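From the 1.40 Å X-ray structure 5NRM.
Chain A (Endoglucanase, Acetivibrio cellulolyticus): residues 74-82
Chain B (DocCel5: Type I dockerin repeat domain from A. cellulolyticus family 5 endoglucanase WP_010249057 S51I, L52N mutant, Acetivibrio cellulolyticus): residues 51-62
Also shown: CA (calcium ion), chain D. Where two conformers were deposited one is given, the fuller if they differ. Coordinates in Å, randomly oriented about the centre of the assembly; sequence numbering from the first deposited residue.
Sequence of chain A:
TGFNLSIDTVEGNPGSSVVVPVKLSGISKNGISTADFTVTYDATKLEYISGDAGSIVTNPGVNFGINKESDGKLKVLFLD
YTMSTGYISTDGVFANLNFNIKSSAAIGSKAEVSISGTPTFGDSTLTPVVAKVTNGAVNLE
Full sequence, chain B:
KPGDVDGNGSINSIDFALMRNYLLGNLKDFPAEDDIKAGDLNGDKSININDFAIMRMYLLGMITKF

Chain A 74-82: LKVLFLDYT
Chain B (51-62) DFAIMRMYLLGM

Strand 74-79 of chain A, its phi near -110 to -150° and psi near 140°, carries L74(A), V76(A) and F78(A) away from the dockerin and K75(A), L77(A) and L79(A) toward it. Helix 51-59 of chain B lies over that second face, running roughly against the strand: the axes approach to 9.1 Å and their directions differ by 141°. The register converges at the helix's C-terminal end, where the CA atoms of K75(A) and L60(B) are 5.0 Å apart, against 11.0 Å for Y81(A) and F52(B).

D51(B) faces the calcium instead, both carboxylate oxygens, OD1 and OD2, lying 2.4 Å from the ion CA. One residue on, F52(B) (chi1 t, chi2 80°) spans the wider gap with an aromatic ring. Its edge meets the face of Y81(A), centroids 5.2 Å apart and planes at 78°, and its CE1 reaches L79(A) CD2 at 3.8 Å. A53(B) points away; a helical turn after F52(B), R56(B) points toward the strand again, extended with chi1 to chi3 all t. Its aliphatic CG packs 3.7 Å from L77(A) CD2, while NH1 lies 3.2 Å from Y81(A) OH.

L59(B) and L60(B), both m,t, close around L77(A) (t,p): L59(B) CD1 is 3.9 Å from L77(A) CD1, and L60(B) CD2 is 3.7 Å from L77(A) CB. L60(B) starts away from the strand, but its end returns. Water 1 bridges the backbones, its O 2.8 Å from V76(A) O and 2.8 Å from L59(B) O.

G61(B), at phi/psi 68/21°, ends the helix in a Schellman motif, with G61(B) N bonding Y58(B) O and M62(B) N bonding M57(B) O. K75(A) CG sits 3.4 Å from L60(B) O; an ideal CB on G61(B) would clash with that CG at 2.9 Å. Turn and packing both suit glycine.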

ATOM      1  N   LEU A  74      -0.755   9.919   0.020  1.00  9.89           N
ATOM      2  CA  LEU A  74      -1.329   8.761   0.675  1.00  9.64           C
ATOM      3  C   LEU A  74      -0.320   7.608   0.687  1.00  9.58           C
ATOM      4  O   LEU A  74       0.428   7.434  -0.280  1.00  9.32           O
ATOM      5  CB  LEU A  74      -2.602   8.296  -0.030  1.00  9.68           C
ATOM      6  CG  LEU A  74      -3.663   9.345  -0.340  1.00 10.33           C
ATOM      7  CD1 LEU A  74      -4.810   8.769  -1.126  1.00 10.49           C
ATOM      8  CD2 LEU A  74      -4.139  10.060   0.947  1.00 10.25           C
ATOM      9  N   LYS A  75      -0.399   6.816   1.766  1.00  9.72           N
ATOM     10  CA  LYS A  75       0.373   5.572   1.885  0.50  9.88           C
ATOM     11  C   LYS A  75      -0.626   4.434   1.945  1.00  9.60           C
ATOM     12  O   LYS A  75      -1.628   4.539   2.693  1.00  9.53           O
ATOM     13  CB  LYS A  75       1.235   5.616   3.156  0.50 10.94           C
ATOM     14  CG  LYS A  75       2.059   6.877   3.336  0.50 12.43           C
ATOM     15  CD  LYS A  75       3.111   7.088   2.267  0.50 13.68           C
ATOM     16  CE  LYS A  75       4.104   5.950   2.198  0.50 14.45           C
ATOM     17  NZ  LYS A  75       5.423   6.255   1.585  0.50 15.91           N
ATOM     18  N   VAL A  76      -0.367   3.361   1.192  1.00  8.54           N
ATOM     19  CA  VAL A  76      -1.269   2.262   1.056  1.00  8.97           C
ATOM     20  C   VAL A  76      -0.529   1.010   1.494  1.00  8.86           C
ATOM     21  O   VAL A  76       0.646   0.842   1.120  1.00  8.26           O
ATOM     22  CB  VAL A  76      -1.797   2.104  -0.336  1.00  9.27           C
ATOM     23  CG1 VAL A  76      -2.842   0.991  -0.404  1.00 10.13           C
ATOM     24  CG2 VAL A  76      -2.489   3.424  -0.775  1.00 10.26           C
ATOM     25  N   LEU A  77      -1.154   0.101   2.259  1.00  8.83           N
ATOM     26  CA  LEU A  77      -0.488  -1.083   2.743  1.00  8.94           C
ATOM     27  C   LEU A  77      -1.484  -2.248   2.745  1.00  9.30           C
ATOM     28  O   LEU A  77      -2.618  -2.102   3.264  1.00 10.19           O
ATOM     29  CB  LEU A  77      -0.013  -0.848   4.196  1.00  9.13           C
ATOM     30  CG  LEU A  77       0.680  -2.048   4.865  1.00  9.83           C
ATOM     31  CD1 LEU A  77       1.984  -2.366   4.217  1.00  9.81           C
ATOM     32  CD2 LEU A  77       0.981  -1.650   6.300  1.00 10.38           C
ATOM     33  N   PHE A  78      -1.055  -3.426   2.327  1.00  8.12           N
ATOM     34  CA  PHE A  78      -1.816  -4.659   2.423  1.00  8.31           C
ATOM     35  C   PHE A  78      -0.877  -5.800   2.852  1.00  8.55           C
ATOM     36  O   PHE A  78       0.260  -5.904   2.360  1.00  8.76           O
ATOM     37  CB  PHE A  78      -2.476  -5.056   1.074  1.00  8.25           C
ATOM     38  CG  PHE A  78      -3.050  -6.430   1.042  1.00  8.70           C
ATOM     39  CD1 PHE A  78      -4.309  -6.754   1.647  1.00  9.52           C
ATOM     40  CD2 PHE A  78      -2.325  -7.459   0.498  1.00  8.97           C
ATOM     41  CE1 PHE A  78      -4.775  -8.042   1.644  1.00  9.92           C
ATOM     42  CE2 PHE A  78      -2.805  -8.783   0.467  1.00  9.56           C
ATOM     43  CZ  PHE A  78      -4.019  -9.091   1.082  1.00 10.01           C
ATOM     44  N   LEU A  79      -1.364  -6.693   3.725  1.00  8.64           N
ATOM     45  CA  LEU A  79      -0.711  -7.957   3.976  1.00  9.06           C
ATOM     46  C   LEU A  79      -1.739  -9.000   4.316  1.00 10.13           C
ATOM     47  O   LEU A  79      -2.666  -8.717   5.105  1.00 10.21           O
ATOM     48  CB  LEU A  79       0.223  -7.745   5.209  1.00  9.80           C
ATOM     49  CG  LEU A  79       0.987  -9.010   5.679  1.00 10.59           C
ATOM     50  CD1 LEU A  79       2.000  -9.510   4.637  1.00 10.70           C
ATOM     51  CD2 LEU A  79       1.648  -8.796   7.015  1.00 11.08           C
ATOM     52  N   ASP A  80      -1.556 -10.193   3.806  1.00  9.88           N
ATOM     53  CA  ASP A  80      -2.313 -11.354   4.294  1.00 10.73           C
ATOM     54  C   ASP A  80      -1.823 -11.732   5.650  1.00 11.13           C
ATOM     55  O   ASP A  80      -0.833 -12.431   5.743  1.00 10.58           O
ATOM     56  CB  ASP A  80      -2.203 -12.556   3.332  1.00 11.17           C
ATOM     57  CG  ASP A  80      -2.810 -13.820   3.887  1.00 11.57           C
ATOM     58  OD1 ASP A  80      -3.565 -13.689   4.895  1.00 12.54           O
ATOM     59  OD2 ASP A  80      -2.444 -14.904   3.376  1.00 12.27           O
ATOM     60  N   TYR A  81      -2.463 -11.235   6.711  1.00 10.78           N
ATOM     61  CA  TYR A  81      -1.939 -11.460   8.074  1.00 11.44           C
ATOM     62  C   TYR A  81      -1.911 -12.961   8.373  1.00 12.44           C
ATOM     63  O   TYR A  81      -1.131 -13.340   9.255  1.00 13.10           O
ATOM     64  CB  TYR A  81      -2.820 -10.787   9.126  1.00 11.53           C
ATOM     65  CG  TYR A  81      -2.428  -9.359   9.441  1.00 11.01           C
ATOM     66  CD1 TYR A  81      -2.110  -8.447   8.429  1.00 10.88           C
ATOM     67  CD2 TYR A  81      -2.337  -8.921  10.724  1.00 11.79           C
ATOM     68  CE1 TYR A  81      -1.781  -7.141   8.721  1.00 10.75           C
ATOM     69  CE2 TYR A  81      -2.041  -7.594  11.019  1.00 11.96           C
ATOM     70  CZ  TYR A  81      -1.741  -6.716  10.021  1.00 11.45           C
ATOM     71  OH  TYR A  81      -1.418  -5.387  10.226  1.00 13.50           O
ATOM     72  N   THR A  82      -2.682 -13.804   7.681  1.00 13.07           N
ATOM     73  CA  THR A  82      -2.573 -15.222   7.920  1.00 14.89           C
ATOM     74  C   THR A  82      -1.276 -15.834   7.359  1.00 15.50           C
ATOM     75  O   THR A  82      -0.922 -16.974   7.705  1.00 16.95           O
ATOM     76  CB  THR A  82      -3.750 -16.061   7.376  1.00 15.72           C
ATOM     77  OG1 THR A  82      -3.681 -16.200   5.965  1.00 15.68           O
ATOM     78  CG2 THR A  82      -5.104 -15.456   7.810  1.00 16.05           C
TER
ATOM     79  N   ASP B  51       6.900  -4.730  17.368  1.00 25.18           N
ATOM     80  CA  ASP B  51       7.796  -4.276  16.288  1.00 23.24           C
ATOM     81  C   ASP B  51       7.057  -4.270  14.980  1.00 20.97           C
ATOM     82  O   ASP B  51       7.293  -3.405  14.131  1.00 19.88           O
ATOM     83  CB  ASP B  51       9.006  -5.202  16.201  1.00 22.79           C
ATOM     84  CG  ASP B  51       9.774  -5.251  17.506  1.00 25.08           C
ATOM     85  OD1 ASP B  51      10.436  -4.246  17.843  1.00 25.61           O
ATOM     86  OD2 ASP B  51       9.696  -6.301  18.216  1.00 25.56           O
ATOM     87  N   PHE B  52       6.234  -5.288  14.800  1.00 20.88           N
ATOM     88  CA  PHE B  52       5.367  -5.401  13.602  1.00 19.17           C
ATOM     89  C   PHE B  52       4.381  -4.231  13.541  1.00 19.65           C
ATOM     90  O   PHE B  52       4.253  -3.583  12.495  1.00 18.14           O
ATOM     91  CB  PHE B  52       4.630  -6.753  13.691  1.00 20.20           C
ATOM     92  CG  PHE B  52       3.613  -7.019  12.631  1.00 19.44           C
ATOM     93  CD1 PHE B  52       3.990  -7.444  11.378  1.00 17.78           C
ATOM     94  CD2 PHE B  52       2.259  -6.866  12.906  1.00 20.84           C
ATOM     95  CE1 PHE B  52       3.016  -7.691  10.389  1.00 17.68           C
ATOM     96  CE2 PHE B  52       1.307  -7.107  11.927  1.00 20.91           C
ATOM     97  CZ  PHE B  52       1.677  -7.562  10.685  1.00 18.92           C
ATOM     98  N   ALA B  53       3.745  -3.922  14.685  1.00 21.44           N
ATOM     99  CA  ALA B  53       2.857  -2.761  14.751  1.00 22.26           C
ATOM    100  C   ALA B  53       3.575  -1.488  14.349  1.00 21.94           C
ATOM    101  O   ALA B  53       2.985  -0.654  13.647  1.00 20.85           O
ATOM    102  CB  ALA B  53       2.244  -2.604  16.137  1.00 24.96           C
ATOM    103  N   ILE B  54       4.802  -1.307  14.794  1.00 21.80           N
ATOM    104  CA  ILE B  54       5.612  -0.136  14.476  1.00 21.87           C
ATOM    105  C   ILE B  54       5.971  -0.078  12.981  1.00 19.71           C
ATOM    106  O   ILE B  54       5.927   1.029  12.384  1.00 19.57           O
ATOM    107  CB  ILE B  54       6.884  -0.030  15.358  1.00 23.08           C
ATOM    108  CG1 ILE B  54       6.576   0.348  16.796  1.00 25.91           C
ATOM    109  CG2 ILE B  54       7.944   0.944  14.834  1.00 22.76           C
ATOM    110  CD1 ILE B  54       7.711   0.099  17.787  1.00 27.64           C
ATOM    111  N   MET B  55       6.356  -1.201  12.396  1.00 18.65           N
ATOM    112  CA  MET B  55       6.657  -1.222  10.969  1.00 17.26           C
ATOM    113  C   MET B  55       5.413  -0.789  10.198  1.00 16.83           C
ATOM    114  O   MET B  55       5.548  -0.070   9.158  1.00 14.45           O
ATOM    115  CB  MET B  55       7.252  -2.541  10.408  1.00 17.61           C
ATOM    116  CG  MET B  55       7.864  -2.357   8.888  1.00 17.31           C
ATOM    117  SD  MET B  55       8.361  -4.010   8.388  1.00 24.95           S
ATOM    118  CE  MET B  55      10.057  -3.729   9.035  1.00 22.83           C
ATOM    119  N   ARG B  56       4.225  -1.245  10.629  1.00 17.43           N
ATOM    120  CA  ARG B  56       2.973  -0.865   9.947  1.00 17.68           C
ATOM    121  C   ARG B  56       2.824   0.666   9.990  1.00 17.80           C
ATOM    122  O   ARG B  56       2.533   1.281   8.970  1.00 16.07           O
ATOM    123  CB  ARG B  56       1.709  -1.557  10.544  1.00 19.74           C
ATOM    124  CG  ARG B  56       0.362  -1.100   9.894  1.00 22.01           C
ATOM    125  CD  ARG B  56      -0.838  -1.992  10.334  1.00 25.42           C
ATOM    126  NE  ARG B  56      -2.198  -1.552   9.855  1.00 28.42           N
ATOM    127  CZ  ARG B  56      -2.883  -2.121   8.824  1.00 31.21           C
ATOM    128  NH1 ARG B  56      -2.385  -3.195   8.114  1.00 34.06           N
ATOM    129  NH2 ARG B  56      -4.030  -1.637   8.477  1.00 30.16           N
ATOM    130  N   MET B  57       3.069   1.277  11.138  1.00 19.82           N
ATOM    131  CA  MET B  57       2.969   2.748  11.259  1.00 21.03           C
ATOM    132  C   MET B  57       3.949   3.418  10.311  1.00 19.23           C
ATOM    133  O   MET B  57       3.622   4.398   9.668  1.00 18.71           O
ATOM    134  CB  MET B  57       3.272   3.226  12.656  1.00 24.62           C
ATOM    135  CG  MET B  57       2.225   2.819  13.647  1.00 27.29           C
ATOM    136  SD  MET B  57       2.793   3.060  15.383  1.00 33.10           S
ATOM    137  CE  MET B  57       3.547   4.692  15.388  1.00 34.14           C
ATOM    138  N   TYR B  58       5.164   2.884  10.187  1.00 17.54           N
ATOM    139  CA  TYR B  58       6.158   3.461   9.276  1.00 16.85           C
ATOM    140  C   TYR B  58       5.720   3.369   7.808  1.00 14.73           C
ATOM    141  O   TYR B  58       5.822   4.342   7.015  1.00 14.04           O
ATOM    142  CB  TYR B  58       7.559   2.804   9.478  1.00 17.94           C
ATOM    143  CG  TYR B  58       8.591   3.215   8.491  1.00 18.96           C
ATOM    144  CD1 TYR B  58       9.345   4.361   8.687  1.00 22.64           C
ATOM    145  CD2 TYR B  58       8.801   2.472   7.344  1.00 18.83           C
ATOM    146  CE1 TYR B  58      10.295   4.739   7.746  1.00 24.13           C
ATOM    147  CE2 TYR B  58       9.742   2.854   6.416  1.00 20.55           C
ATOM    148  CZ  TYR B  58      10.479   3.991   6.654  1.00 23.11           C
ATOM    149  OH  TYR B  58      11.362   4.325   5.650  1.00 28.94           O
ATOM    150  N   LEU B  59       5.229   2.195   7.429  1.00 12.76           N
ATOM    151  CA  LEU B  59       4.829   1.981   6.048  1.00 11.42           C
ATOM    152  C   LEU B  59       3.597   2.810   5.709  1.00 11.56           C
ATOM    153  O   LEU B  59       3.423   3.144   4.521  1.00 10.83           O
ATOM    154  CB  LEU B  59       4.546   0.492   5.827  1.00 10.91           C
ATOM    155  CG  LEU B  59       5.838  -0.333   5.838  1.00 10.56           C
ATOM    156  CD1 LEU B  59       5.504  -1.842   5.790  1.00 10.62           C
ATOM    157  CD2 LEU B  59       6.803   0.049   4.700  1.00 10.64           C
ATOM    158  N   LEU B  60       2.784   3.125   6.704  1.00 12.61           N
ATOM    159  CA  LEU B  60       1.642   4.022   6.517  1.00 13.15           C
ATOM    160  C   LEU B  60       1.968   5.533   6.611  1.00 14.36           C
ATOM    161  O   LEU B  60       1.079   6.348   6.569  1.00 14.88           O
ATOM    162  CB  LEU B  60       0.452   3.668   7.427  1.00 14.17           C
ATOM    163  CG  LEU B  60      -0.241   2.351   7.051  1.00 13.64           C
ATOM    164  CD1 LEU B  60      -1.185   1.880   8.146  1.00 15.37           C
ATOM    165  CD2 LEU B  60      -0.881   2.460   5.696  1.00 13.16           C
ATOM    166  N   GLY B  61       3.237   5.872   6.804  1.00 14.87           N
ATOM    167  CA  GLY B  61       3.658   7.241   6.952  1.00 16.61           C
ATOM    168  C   GLY B  61       3.203   7.953   8.219  1.00 19.12           C
ATOM    169  O   GLY B  61       3.124   9.200   8.287  1.00 21.02           O
ATOM    170  N   MET B  62       2.845   7.183   9.238  1.00 20.32           N
ATOM    171  CA  MET B  62       2.411   7.724  10.504  1.00 24.10           C
ATOM    172  C   MET B  62       3.597   8.121  11.368  1.00 26.19           C
ATOM    173  O   MET B  62       3.439   8.998  12.255  1.00 27.15           O
ATOM    174  CB  MET B  62       1.610   6.676  11.250  1.00 25.83           C
ATOM    175  CG  MET B  62       0.390   6.242  10.456  1.00 26.43           C
ATOM    176  SD  MET B  62      -0.436   5.031  11.474  1.00 30.01           S
ATOM    177  CE  MET B  62      -2.002   4.959  10.671  1.00 30.10           C
TER
HETATM  178 CA    CA D 102      11.019  -5.332  19.947  1.00 19.21          CA
HETATM  179  O   HOH W   1       2.856   2.304   1.945  1.00 10.86           O
HETATM  180  O   HOH W   2       8.879  -5.869  21.208  1.00 23.74           O